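PDB 6EXS: peptide ABC transporter permease from Staphylococcus hominis, which probably takes up peptides in symport with protons, and binds a thioalcohol-conjugated dipeptide that is a precursor of human axillary malodour. Local coordinates for residues A78-D82 with R83-T87; G113-S116 with S117-F120; K220-Y223 with G224-G228; Y267-T270 with M271-K275. One frame throughout, in Å; residues are numbered along the deposited sequence.

Interaction 1: A78-D82 with R83-T87; sequences AWIAD and RITGT. With OLC ((2R)-2,3-dihydroxypropyl (9Z)-octadec-9-enoate), chain D.
Arg83 lies across the indole of Trp79, one helical turn back. Its CG makes a CH-pi contact over one face, 3.9 Å from the centroid of the five-membered ring and 12° off the ring normal. Trp79 CG is anti to the backbone N (chi1 -178°), which turns the indole to the side where Arg83 lies. A monoolein (OLC, chain D) covers the opposite face. A water in the ring plane accepts from Trp79 NE1 at 2.9 Å and also from Arg83 NH1. The guanidinium has further partners: NE bonds to the carbonyl of Asn213, and NH2 forms a salt bridge with Glu219.

Ala81 packs on the other side of the turn. Its CB is 3.4 Å from Gly86 O and 4.0 Å from Thr87 CG2. The backbone widens into a pi-type turn at residues 83-85. Ile80 O accepts from both Ile84 N (2.7 Å) and Thr85 N (3.2 Å), and Gly86 N makes a weak bond to Ala81 O. Gly86 has a positive phi of 95°, where a CB would crowd the preceding carbonyl. The Ala-Asp-Arg sequence followed by this glycine is consistent with motif A of the major facilitator superfamily, at the cytoplasmic turn between transmembrane segments 2 and 3.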
loop_
_atom_site.group_PDB
_atom_site.type_symbol
_atom_site.label_atom_id
_atom_site.label_comp_id
_atom_site.label_asym_id
_atom_site.label_seq_id
_atom_site.Cartn_x
_atom_site.Cartn_y
_atom_site.Cartn_z
ATOM N N ALA A 78 -12.213 -6.236 -6.628
ATOM C CA ALA A 78 -13.302 -6.501 -5.682
ATOM C C ALA A 78 -14.621 -6.673 -6.448
ATOM O O ALA A 78 -15.426 -7.504 -6.053
ATOM C CB ALA A 78 -13.416 -5.371 -4.672
ATOM N N TRP A 79 -14.817 -5.914 -7.560
ATOM C CA TRP A 79 -15.976 -5.969 -8.459
ATOM C C TRP A 79 -16.037 -7.343 -9.140
ATOM O O TRP A 79 -17.113 -7.950 -9.163
ATOM C CB TRP A 79 -15.910 -4.847 -9.518
ATOM C CG TRP A 79 -17.084 -4.796 -10.464
ATOM C CD1 TRP A 79 -18.212 -4.038 -10.328
ATOM C CD2 TRP A 79 -17.224 -5.504 -11.711
ATOM N NE1 TRP A 79 -19.041 -4.219 -11.413
ATOM C CE2 TRP A 79 -18.478 -5.140 -12.260
ATOM C CE3 TRP A 79 -16.424 -6.430 -12.405
ATOM C CZ2 TRP A 79 -18.940 -5.657 -13.480
ATOM C CZ3 TRP A 79 -16.879 -6.935 -13.616
ATOM C CH2 TRP A 79 -18.128 -6.557 -14.137
ATOM N N ILE A 80 -14.883 -7.826 -9.691
ATOM C CA ILE A 80 -14.716 -9.143 -10.343
ATOM C C ILE A 80 -15.195 -10.232 -9.389
ATOM O O ILE A 80 -16.043 -11.035 -9.763
ATOM C CB ILE A 80 -13.248 -9.384 -10.832
ATOM C CG1 ILE A 80 -12.927 -8.501 -12.062
ATOM C CG2 ILE A 80 -12.987 -10.883 -11.126
ATOM C CD1 ILE A 80 -11.459 -8.340 -12.379
ATOM N N ALA A 81 -14.693 -10.217 -8.148
ATOM C CA ALA A 81 -15.087 -11.164 -7.109
ATOM C C ALA A 81 -16.585 -11.074 -6.810
ATOM O O ALA A 81 -17.243 -12.107 -6.700
ATOM C CB ALA A 81 -14.307 -10.887 -5.837
ATOM N N ASP A 82 -17.113 -9.838 -6.685
ATOM C CA ASP A 82 -18.504 -9.569 -6.332
ATOM C C ASP A 82 -19.502 -9.929 -7.410
ATOM O O ASP A 82 -20.634 -10.265 -7.081
ATOM C CB ASP A 82 -18.679 -8.094 -5.930
ATOM C CG ASP A 82 -19.987 -7.817 -5.221
ATOM O OD1 ASP A 82 -20.068 -8.086 -4.007
ATOM O OD2 ASP A 82 -20.936 -7.341 -5.888
ATOM N N ARG A 83 -19.099 -9.842 -8.689
ATOM C CA ARG A 83 -20.013 -10.063 -9.805
ATOM C C ARG A 83 -19.708 -11.274 -10.701
ATOM O O ARG A 83 -20.593 -11.669 -11.468
ATOM C CB ARG A 83 -20.111 -8.783 -10.663
ATOM C CG ARG A 83 -20.391 -7.518 -9.847
ATOM C CD ARG A 83 -21.389 -6.589 -10.488
ATOM N NE ARG A 83 -22.707 -7.215 -10.584
ATOM C CZ ARG A 83 -23.749 -6.679 -11.204
ATOM N NH1 ARG A 83 -23.645 -5.493 -11.786
ATOM N NH2 ARG A 83 -24.898 -7.335 -11.266
ATOM N N ILE A 84 -18.496 -11.867 -10.620
ATOM C CA ILE A 84 -18.103 -12.952 -11.526
ATOM C C ILE A 84 -17.618 -14.237 -10.835
ATOM O O ILE A 84 -18.230 -15.275 -11.041
ATOM C CB ILE A 84 -17.037 -12.430 -12.566
ATOM C CG1 ILE A 84 -17.589 -11.265 -13.419
ATOM C CG2 ILE A 84 -16.488 -13.565 -13.467
ATOM C CD1 ILE A 84 -16.540 -10.429 -14.147
ATOM N N THR A 85 -16.486 -14.196 -10.104
ATOM C CA THR A 85 -15.827 -15.390 -9.536
ATOM C C THR A 85 -16.124 -15.760 -8.078
ATOM O O THR A 85 -15.949 -16.918 -7.699
ATOM C CB THR A 85 -14.287 -15.246 -9.661
ATOM O OG1 THR A 85 -13.843 -14.234 -8.755
ATOM C CG2 THR A 85 -13.823 -14.916 -11.085
ATOM N N GLY A 86 -16.462 -14.769 -7.267
ATOM C CA GLY A 86 -16.575 -14.935 -5.831
ATOM C C GLY A 86 -15.238 -14.500 -5.279
ATOM O O GLY A 86 -14.295 -14.297 -6.051
ATOM N N THR A 87 -15.121 -14.343 -3.962
ATOM C CA THR A 87 -13.866 -13.880 -3.363
ATOM C C THR A 87 -12.801 -14.979 -3.359
ATOM O O THR A 87 -11.623 -14.661 -3.509
ATOM C CB THR A 87 -14.104 -13.248 -1.987
ATOM O OG1 THR A 87 -14.785 -14.182 -1.158
ATOM C CG2 THR A 87 -14.926 -11.965 -2.071
HETATM C C24 OLC D . -18.068 -0.256 -7.673
HETATM C C6 OLC D . -12.754 -4.847 -14.836
HETATM C C5 OLC D . -13.520 -3.536 -14.758
HETATM C C4 OLC D . -14.803 -3.621 -13.950
HETATM C C3 OLC D . -15.622 -2.341 -13.927
HETATM C C2 OLC D . -15.236 -1.377 -12.809
HETATM C C21 OLC D . -16.448 -1.191 -9.342
HETATM C C1 OLC D . -16.278 -1.233 -11.736
HETATM C C22 OLC D . -17.081 0.059 -8.778
HETATM O O19 OLC D . -17.461 -1.389 -11.904
HETATM O O25 OLC D . -18.633 0.926 -7.120
HETATM O O23 OLC D . -16.050 0.908 -8.268
HETATM O O20 OLC D . -15.720 -0.895 -10.561
HETATM O O HOH W 1 -21.732 -3.155 -11.337
#

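Interaction 2: G113-S116 with S117-F120; sequences GLFS and SMFF. With OLC ((2R)-2,3-dihydroxypropyl (9Z)-octadec-9-enoate), chain E; OLC ((2R)-2,3-dihydroxypropyl (9Z)-octadec-9-enoate), chain N.
Residues Gly113-Ser116 and Ser117-Phe120 are successive turns of one alpha helix, 110-137, a membrane-spanning helix of the major facilitator fold. Four backbone bonds join them in the i to i+4 pattern. Met118 N to Leu114 O (3.1 Å), Phe119 N to Phe115 O and Phe120 N to Ser116 O are regular. Ser117 N to Gly113 O is longer, at 3.3 Å, and its donor stands 50° out of the carbonyl plane.

Met118 carries the side-chain contact. Its SD lies obliquely to the Phe115 ring, 5.1 Å from the centroid, in a Met-aromatic contact. The same sulfur is 4.3 Å from Leu114 CD1. Ile62 and Tyr66 of helix 56-72 also pack on Met118. Monoolein chain N lies over one face of the Phe115 ring, with C2 3.8 Å above the plane.

The two serines turn their hydroxyls to backbone carbonyls. Ser116 OG stands between the backbone N and the carbonyl carbon (chi1 60°), from where it bonds to Phe112 O, while Ser117 OG reaches Gly101 O on helix 74-106. Monoolein chain E runs past Ser116, Phe119 and Phe120. Beside it, Ser116 O approaches the Phe120 ring obliquely, 3.1 Å from CD2.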
loop_
_atom_site.group_PDB
_atom_site.type_symbol
_atom_site.label_atom_id
_atom_site.label_comp_id
_atom_site.label_asym_id
_atom_site.label_seq_id
_atom_site.Cartn_x
_atom_site.Cartn_y
_atom_site.Cartn_z
ATOM N N GLY A 113 11.304 -8.542 -18.318
ATOM C CA GLY A 113 11.106 -9.232 -17.046
ATOM C C GLY A 113 10.616 -8.325 -15.942
ATOM O O GLY A 113 9.855 -8.768 -15.082
ATOM N N LEU A 114 11.023 -7.037 -15.973
ATOM C CA LEU A 114 10.603 -6.031 -15.003
ATOM C C LEU A 114 9.169 -5.583 -15.259
ATOM O O LEU A 114 8.350 -5.646 -14.339
ATOM C CB LEU A 114 11.578 -4.832 -14.981
ATOM C CG LEU A 114 11.104 -3.525 -14.316
ATOM C CD1 LEU A 114 11.088 -3.632 -12.816
ATOM C CD2 LEU A 114 11.964 -2.359 -14.736
ATOM N N PHE A 115 8.849 -5.142 -16.496
ATOM C CA PHE A 115 7.486 -4.670 -16.789
ATOM C C PHE A 115 6.435 -5.813 -16.803
ATOM O O PHE A 115 5.317 -5.581 -16.342
ATOM C CB PHE A 115 7.436 -3.791 -18.048
ATOM C CG PHE A 115 8.158 -2.472 -17.840
ATOM C CD1 PHE A 115 7.579 -1.449 -17.093
ATOM C CD2 PHE A 115 9.431 -2.265 -18.365
ATOM C CE1 PHE A 115 8.262 -0.239 -16.878
ATOM C CE2 PHE A 115 10.113 -1.056 -18.149
ATOM C CZ PHE A 115 9.526 -0.053 -17.405
ATOM N N SER A 116 6.805 -7.041 -17.240
ATOM C CA SER A 116 5.889 -8.190 -17.213
ATOM C C SER A 116 5.589 -8.619 -15.773
ATOM O O SER A 116 4.449 -8.979 -15.465
ATOM C CB SER A 116 6.441 -9.355 -18.021
ATOM O OG SER A 116 7.684 -9.781 -17.494
ATOM N N SER A 117 6.596 -8.532 -14.880
ATOM C CA SER A 117 6.471 -8.812 -13.442
ATOM C C SER A 117 5.470 -7.831 -12.818
ATOM O O SER A 117 4.576 -8.251 -12.085
ATOM C CB SER A 117 7.826 -8.656 -12.764
ATOM O OG SER A 117 7.743 -8.697 -11.351
ATOM N N MET A 118 5.627 -6.523 -13.115
ATOM C CA MET A 118 4.757 -5.454 -12.627
ATOM C C MET A 118 3.318 -5.702 -13.039
ATOM O O MET A 118 2.446 -5.641 -12.190
ATOM C CB MET A 118 5.249 -4.090 -13.114
ATOM C CG MET A 118 6.313 -3.486 -12.213
ATOM S SD MET A 118 7.146 -2.027 -12.885
ATOM C CE MET A 118 5.694 -0.910 -13.260
ATOM N N PHE A 119 3.096 -6.081 -14.315
ATOM C CA PHE A 119 1.801 -6.398 -14.909
ATOM C C PHE A 119 1.067 -7.520 -14.134
ATOM O O PHE A 119 -0.088 -7.329 -13.749
ATOM C CB PHE A 119 1.975 -6.757 -16.408
ATOM C CG PHE A 119 0.769 -7.353 -17.098
ATOM C CD1 PHE A 119 -0.272 -6.543 -17.536
ATOM C CD2 PHE A 119 0.673 -8.724 -17.309
ATOM C CE1 PHE A 119 -1.390 -7.097 -18.172
ATOM C CE2 PHE A 119 -0.447 -9.277 -17.936
ATOM C CZ PHE A 119 -1.471 -8.461 -18.360
ATOM N N PHE A 120 1.744 -8.667 -13.904
ATOM C CA PHE A 120 1.176 -9.816 -13.192
ATOM C C PHE A 120 0.936 -9.528 -11.704
ATOM O O PHE A 120 -0.081 -9.962 -11.156
ATOM C CB PHE A 120 2.045 -11.073 -13.395
ATOM C CG PHE A 120 1.928 -11.723 -14.757
ATOM C CD1 PHE A 120 0.771 -12.396 -15.129
ATOM C CD2 PHE A 120 2.992 -11.703 -15.647
ATOM C CE1 PHE A 120 0.664 -13.002 -16.384
ATOM C CE2 PHE A 120 2.884 -12.303 -16.906
ATOM C CZ PHE A 120 1.721 -12.950 -17.264
HETATM C C10 OLC E . 2.811 -10.741 -20.636
HETATM C C9 OLC E . 2.394 -9.492 -20.481
HETATM C C11 OLC E . 4.152 -11.303 -20.251
HETATM C C8 OLC E . 3.168 -8.350 -19.891
HETATM C C24 OLC E . 12.062 -2.864 -24.327
HETATM C C12 OLC E . 4.289 -12.808 -20.467
HETATM C C7 OLC E . 3.293 -7.144 -20.817
HETATM C C13 OLC E . 5.582 -13.386 -19.911
HETATM C C6 OLC E . 4.402 -6.174 -20.429
HETATM C C5 OLC E . 5.785 -6.540 -20.960
HETATM C C4 OLC E . 6.088 -6.013 -22.358
HETATM C C3 OLC E . 6.672 -4.606 -22.398
HETATM C C2 OLC E . 8.197 -4.584 -22.329
HETATM C C21 OLC E . 10.930 -2.084 -22.189
HETATM C C1 OLC E . 8.809 -3.212 -22.299
HETATM C C22 OLC E . 11.579 -1.687 -23.501
HETATM O O19 OLC E . 8.196 -2.179 -22.211
HETATM O O25 OLC E . 13.215 -3.474 -23.755
HETATM O O23 OLC E . 10.677 -0.878 -24.261
HETATM O O20 OLC E . 10.145 -3.289 -22.377
HETATM C C24 OLC N . 12.343 2.425 -18.973
HETATM C C5 OLC N . 4.466 -1.104 -20.842
HETATM C C4 OLC N . 5.234 0.012 -20.148
HETATM C C3 OLC N . 6.493 0.433 -20.887
HETATM C C2 OLC N . 7.267 1.550 -20.195
HETATM C C21 OLC N . 10.599 3.108 -20.660
HETATM C C1 OLC N . 8.529 1.936 -20.916
HETATM C C22 OLC N . 11.813 2.249 -20.377
HETATM O O19 OLC N . 8.719 1.777 -22.095
HETATM O O25 OLC N . 13.081 3.633 -18.863
HETATM O O23 OLC N . 11.536 0.871 -20.630
HETATM O O20 OLC N . 9.426 2.485 -20.080
#

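Interaction 3: K220-Y223 with G224-G228; sequences KRKY and GMIIG. With OLC ((2R)-2,3-dihydroxypropyl (9Z)-octadec-9-enoate), chain D.
Tyr223 and Ile227 form the closer-packed part of this helical turn, which lies wholly on the surface. Ile227 N donates to Tyr223 O at 2.9 Å, in a nearly straight bond (172° at the hydrogen). Ile227 CG1 is anti to the carbonyl carbon (chi1 -60°). This sets CG1 beside the backbone N, and CD1 extends from there, 3.4 Å from Tyr223 O and 4.2 Å from Tyr223 CB. The same CD1 also meets the acyl chain of monoolein chain D, 3.8 Å from its C5. Lys222 and Ile226 lie side by side and point the same way, with Lys222 CG 3.9 Å from Ile226 CD1. Further along the lysine, the bend at chi3 brings CE over one face of the Tyr223 ring, offset toward its rim.

Lys220, Arg221 and Met225 are the loose part. The side chains of Lys220 and Arg221 hardly touch residues 224-228. Met225 N makes two weak bonds, to Arg221 O and Lys222 O, both at 3.3 Å. Gly224 N bonds to Lys220 O at 3.2 Å, from well above the carbonyl plane. The ammonium group of Lys220 turns to Leu215 O, just before the helix.

The turn lies near the start of helix 217-243, probably the first of the two extra helices that bacterial POT transporters carry between their six-helix bundles. Tyr223 joins it to helix 74-106, where its ring meets that of Trp79 with the planes about 60° apart.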
loop_
_atom_site.group_PDB
_atom_site.type_symbol
_atom_site.label_atom_id
_atom_site.label_comp_id
_atom_site.label_asym_id
_atom_site.label_seq_id
_atom_site.Cartn_x
_atom_site.Cartn_y
_atom_site.Cartn_z
ATOM N N LYS A 220 -23.335 -9.316 -18.869
ATOM C CA LYS A 220 -22.105 -9.979 -19.325
ATOM C C LYS A 220 -21.694 -9.427 -20.701
ATOM O O LYS A 220 -20.508 -9.191 -20.946
ATOM C CB LYS A 220 -22.287 -11.506 -19.397
ATOM C CG LYS A 220 -22.269 -12.200 -18.040
ATOM C CD LYS A 220 -22.320 -13.714 -18.179
ATOM C CE LYS A 220 -22.820 -14.401 -16.929
ATOM N NZ LYS A 220 -24.308 -14.408 -16.849
ATOM N N ARG A 221 -22.691 -9.191 -21.577
ATOM C CA ARG A 221 -22.506 -8.639 -22.920
ATOM C C ARG A 221 -22.153 -7.139 -22.848
ATOM O O ARG A 221 -21.276 -6.687 -23.588
ATOM C CB ARG A 221 -23.761 -8.872 -23.789
ATOM C CG ARG A 221 -24.159 -10.340 -23.953
ATOM C CD ARG A 221 -24.057 -10.825 -25.388
ATOM N NE ARG A 221 -22.739 -11.390 -25.685
ATOM C CZ ARG A 221 -22.368 -11.863 -26.873
ATOM N NH1 ARG A 221 -23.213 -11.841 -27.897
ATOM N NH2 ARG A 221 -21.150 -12.357 -27.047
ATOM N N LYS A 222 -22.817 -6.383 -21.937
ATOM C CA LYS A 222 -22.618 -4.943 -21.729
ATOM C C LYS A 222 -21.212 -4.628 -21.215
ATOM O O LYS A 222 -20.473 -3.910 -21.891
ATOM C CB LYS A 222 -23.702 -4.363 -20.790
ATOM C CG LYS A 222 -23.577 -2.860 -20.504
ATOM C CD LYS A 222 -24.559 -2.389 -19.429
ATOM C CE LYS A 222 -24.031 -2.574 -18.025
ATOM N NZ LYS A 222 -25.114 -2.489 -17.011
ATOM N N TYR A 223 -20.852 -5.160 -20.029
ATOM C CA TYR A 223 -19.544 -4.943 -19.404
ATOM C C TYR A 223 -18.392 -5.463 -20.255
ATOM O O TYR A 223 -17.348 -4.814 -20.312
ATOM C CB TYR A 223 -19.484 -5.531 -17.982
ATOM C CG TYR A 223 -20.263 -4.737 -16.959
ATOM C CD1 TYR A 223 -19.777 -3.530 -16.466
ATOM C CD2 TYR A 223 -21.466 -5.213 -16.450
ATOM C CE1 TYR A 223 -20.484 -2.802 -15.511
ATOM C CE2 TYR A 223 -22.184 -4.495 -15.496
ATOM C CZ TYR A 223 -21.689 -3.290 -15.029
ATOM O OH TYR A 223 -22.394 -2.587 -14.084
ATOM N N GLY A 224 -18.606 -6.599 -20.920
ATOM C CA GLY A 224 -17.630 -7.222 -21.804
ATOM C C GLY A 224 -17.179 -6.293 -22.912
ATOM O O GLY A 224 -15.977 -6.163 -23.157
ATOM N N MET A 225 -18.147 -5.601 -23.554
ATOM C CA MET A 225 -17.883 -4.639 -24.626
ATOM C C MET A 225 -17.112 -3.417 -24.118
ATOM O O MET A 225 -16.083 -3.079 -24.700
ATOM C CB MET A 225 -19.174 -4.229 -25.366
ATOM C CG MET A 225 -19.736 -5.312 -26.299
ATOM S SD MET A 225 -18.597 -5.920 -27.584
ATOM C CE MET A 225 -18.713 -4.608 -28.788
ATOM N N ILE A 226 -17.586 -2.790 -23.012
ATOM C CA ILE A 226 -16.967 -1.616 -22.368
ATOM C C ILE A 226 -15.511 -1.902 -21.975
ATOM O O ILE A 226 -14.629 -1.126 -22.340
ATOM C CB ILE A 226 -17.822 -1.073 -21.179
ATOM C CG1 ILE A 226 -19.245 -0.681 -21.641
ATOM C CG2 ILE A 226 -17.132 0.111 -20.482
ATOM C CD1 ILE A 226 -20.334 -0.762 -20.552
ATOM N N ILE A 227 -15.261 -3.021 -21.261
ATOM C CA ILE A 227 -13.910 -3.425 -20.841
ATOM C C ILE A 227 -13.080 -3.784 -22.085
ATOM O O ILE A 227 -11.930 -3.362 -22.184
ATOM C CB ILE A 227 -13.921 -4.539 -19.745
ATOM C CG1 ILE A 227 -14.654 -4.059 -18.462
ATOM C CG2 ILE A 227 -12.495 -5.020 -19.403
ATOM C CD1 ILE A 227 -15.333 -5.183 -17.636
ATOM N N GLY A 228 -13.702 -4.482 -23.037
ATOM C CA GLY A 228 -13.087 -4.858 -24.304
ATOM C C GLY A 228 -12.548 -3.660 -25.059
ATOM O O GLY A 228 -11.392 -3.674 -25.480
HETATM C C24 OLC D . -18.068 -0.256 -7.673
HETATM C C6 OLC D . -12.754 -4.847 -14.836
HETATM C C5 OLC D . -13.520 -3.536 -14.758
HETATM C C4 OLC D . -14.803 -3.621 -13.950
HETATM C C3 OLC D . -15.622 -2.341 -13.927
HETATM C C2 OLC D . -15.236 -1.377 -12.809
HETATM C C21 OLC D . -16.448 -1.191 -9.342
HETATM C C1 OLC D . -16.278 -1.233 -11.736
HETATM C C22 OLC D . -17.081 0.059 -8.778
HETATM O O19 OLC D . -17.461 -1.389 -11.904
HETATM O O25 OLC D . -18.633 0.926 -7.120
HETATM O O23 OLC D . -16.050 0.908 -8.268
HETATM O O20 OLC D . -15.720 -0.895 -10.561
#

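Interaction 4: Y267-T270 with M271-K275; sequences YFTT and MLRSK
Met271 curls round the carbonyl oxygen of Tyr267, one turn earlier in the helix. Its backbone N donates to Tyr267 O at 3.2 Å, and the side chain then stays close to that oxygen. CB is 3.7 Å from Tyr267 O. CG is 3.6 Å from it. SD swings outward, to 4.5 Å. The bend at the last torsion (chi3 -86°) then returns CE to 3.6 Å from Tyr267 O. The methionine is buried, and Val436 of helix 430-451 and Phe429 also pack against it.

The opposite flank is more open. Thr269 and Arg273 lie side by side and point the same way. Thr269 CG2 is anti to its own backbone N, and it touches Arg273 CD at 3.6 Å. Arg273 CB is 3.2 Å from Thr269 O, which also receives a weak bond from Arg273 N. Thr269 OG1 points back along the helix to Ile265 O, and Thr270 OG1 likewise bonds to Ile266 O. Leu272 N donates to Phe268 O at 3.0 Å, and both of these side chains pack on Val285 of helix 279-302. Tyr267 OH is hydrogen-bonded to O23 of a monoolein.

This is the last part of helix 249-273, which runs out into loop by Ser274. The helix is probably the second of the two inserted helices of bacterial POT transporters, a pair joined as a hairpin between the two six-helix bundles of the major facilitator fold.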
loop_
_atom_site.group_PDB
_atom_site.type_symbol
_atom_site.label_atom_id
_atom_site.label_comp_id
_atom_site.label_asym_id
_atom_site.label_seq_id
_atom_site.Cartn_x
_atom_site.Cartn_y
_atom_site.Cartn_z
ATOM N N TYR A 267 -15.618 9.531 -7.155
ATOM C CA TYR A 267 -16.184 8.904 -5.964
ATOM C C TYR A 267 -16.947 9.877 -5.085
ATOM O O TYR A 267 -18.100 9.591 -4.758
ATOM C CB TYR A 267 -15.122 8.121 -5.168
ATOM C CG TYR A 267 -14.888 6.736 -5.736
ATOM C CD1 TYR A 267 -15.700 5.665 -5.365
ATOM C CD2 TYR A 267 -13.905 6.508 -6.695
ATOM C CE1 TYR A 267 -15.521 4.399 -5.918
ATOM C CE2 TYR A 267 -13.729 5.251 -7.267
ATOM C CZ TYR A 267 -14.533 4.197 -6.867
ATOM O OH TYR A 267 -14.359 2.953 -7.411
ATOM N N PHE A 268 -16.340 11.026 -4.724
ATOM C CA PHE A 268 -17.022 12.018 -3.891
ATOM C C PHE A 268 -18.244 12.620 -4.600
ATOM O O PHE A 268 -19.279 12.797 -3.956
ATOM C CB PHE A 268 -16.059 13.100 -3.355
ATOM C CG PHE A 268 -15.218 12.682 -2.164
ATOM C CD1 PHE A 268 -15.784 12.556 -0.898
ATOM C CD2 PHE A 268 -13.854 12.443 -2.302
ATOM C CE1 PHE A 268 -15.007 12.166 0.200
ATOM C CE2 PHE A 268 -13.078 12.057 -1.204
ATOM C CZ PHE A 268 -13.660 11.922 0.038
ATOM N N THR A 269 -18.141 12.868 -5.928
ATOM C CA THR A 269 -19.222 13.408 -6.765
ATOM C C THR A 269 -20.418 12.451 -6.806
ATOM O O THR A 269 -21.532 12.897 -6.538
ATOM C CB THR A 269 -18.704 13.811 -8.157
ATOM O OG1 THR A 269 -17.637 14.753 -8.003
ATOM C CG2 THR A 269 -19.785 14.408 -9.042
ATOM N N THR A 270 -20.188 11.145 -7.101
ATOM C CA THR A 270 -21.228 10.094 -7.150
ATOM C C THR A 270 -22.005 9.986 -5.828
ATOM O O THR A 270 -23.226 9.832 -5.851
ATOM C CB THR A 270 -20.606 8.741 -7.555
ATOM O OG1 THR A 270 -19.996 8.873 -8.840
ATOM C CG2 THR A 270 -21.618 7.606 -7.589
ATOM N N MET A 271 -21.294 10.074 -4.690
ATOM C CA MET A 271 -21.883 9.984 -3.358
ATOM C C MET A 271 -22.685 11.224 -2.972
ATOM O O MET A 271 -23.785 11.082 -2.432
ATOM C CB MET A 271 -20.824 9.637 -2.306
ATOM C CG MET A 271 -20.414 8.188 -2.358
ATOM S SD MET A 271 -19.463 7.664 -0.924
ATOM C CE MET A 271 -17.823 8.143 -1.438
ATOM N N LEU A 272 -22.166 12.428 -3.281
ATOM C CA LEU A 272 -22.855 13.689 -2.984
ATOM C C LEU A 272 -24.062 13.937 -3.907
ATOM O O LEU A 272 -24.911 14.774 -3.584
ATOM C CB LEU A 272 -21.883 14.894 -3.037
ATOM C CG LEU A 272 -20.774 15.005 -1.970
ATOM C CD1 LEU A 272 -19.728 16.019 -2.392
ATOM C CD2 LEU A 272 -21.330 15.385 -0.598
ATOM N N ARG A 273 -24.135 13.212 -5.047
ATOM C CA ARG A 273 -25.198 13.341 -6.055
ATOM C C ARG A 273 -26.257 12.227 -6.022
ATOM O O ARG A 273 -27.306 12.369 -6.662
ATOM C CB ARG A 273 -24.592 13.460 -7.464
ATOM C CG ARG A 273 -24.388 14.898 -7.920
ATOM C CD ARG A 273 -23.370 15.032 -9.038
ATOM N NE ARG A 273 -23.666 14.188 -10.200
ATOM C CZ ARG A 273 -24.382 14.573 -11.252
ATOM N NH1 ARG A 273 -24.898 15.796 -11.301
ATOM N NH2 ARG A 273 -24.592 13.739 -12.261
ATOM N N SER A 274 -25.988 11.131 -5.286
ATOM C CA SER A 274 -26.889 9.981 -5.171
ATOM C C SER A 274 -28.265 10.327 -4.580
ATOM O O SER A 274 -28.364 11.187 -3.705
ATOM C CB SER A 274 -26.233 8.865 -4.366
ATOM O OG SER A 274 -26.989 7.667 -4.451
ATOM N N LYS A 275 -29.316 9.654 -5.082
ATOM C CA LYS A 275 -30.716 9.823 -4.657
ATOM C C LYS A 275 -31.001 9.030 -3.372
ATOM O O LYS A 275 -31.876 9.419 -2.595
ATOM C CB LYS A 275 -31.677 9.362 -5.770
ATOM C CG LYS A 275 -31.548 10.133 -7.089
ATOM C CD LYS A 275 -31.890 9.270 -8.312
ATOM C CE LYS A 275 -30.703 8.493 -8.847
ATOM N NZ LYS A 275 -31.084 7.587 -9.963
#

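All four contacts are local, each within one helix or at its end. Interaction 2 is the buried one, apolar and aromatic apart from two serine hydroxyls. Interaction 3 is a surface contact with charged side chains. Interactions 1 and 4 are partly buried. Interaction 1 combines a CH-pi contact with charged and water-mediated bonds, while interaction 4 is mostly backbone bonding with methionine and threonine packing. Interactions 1 and 3 touch directly, and both meet monoolein chain D, whose glycerol end also bonds to Tyr267 of interaction 4. Interactions 3 and 4 lie on consecutive helices, 217-243 and 249-273. Interaction 2, on the helix that follows that of interaction 1, does not touch it; their nearest atoms are about 11 Å apart.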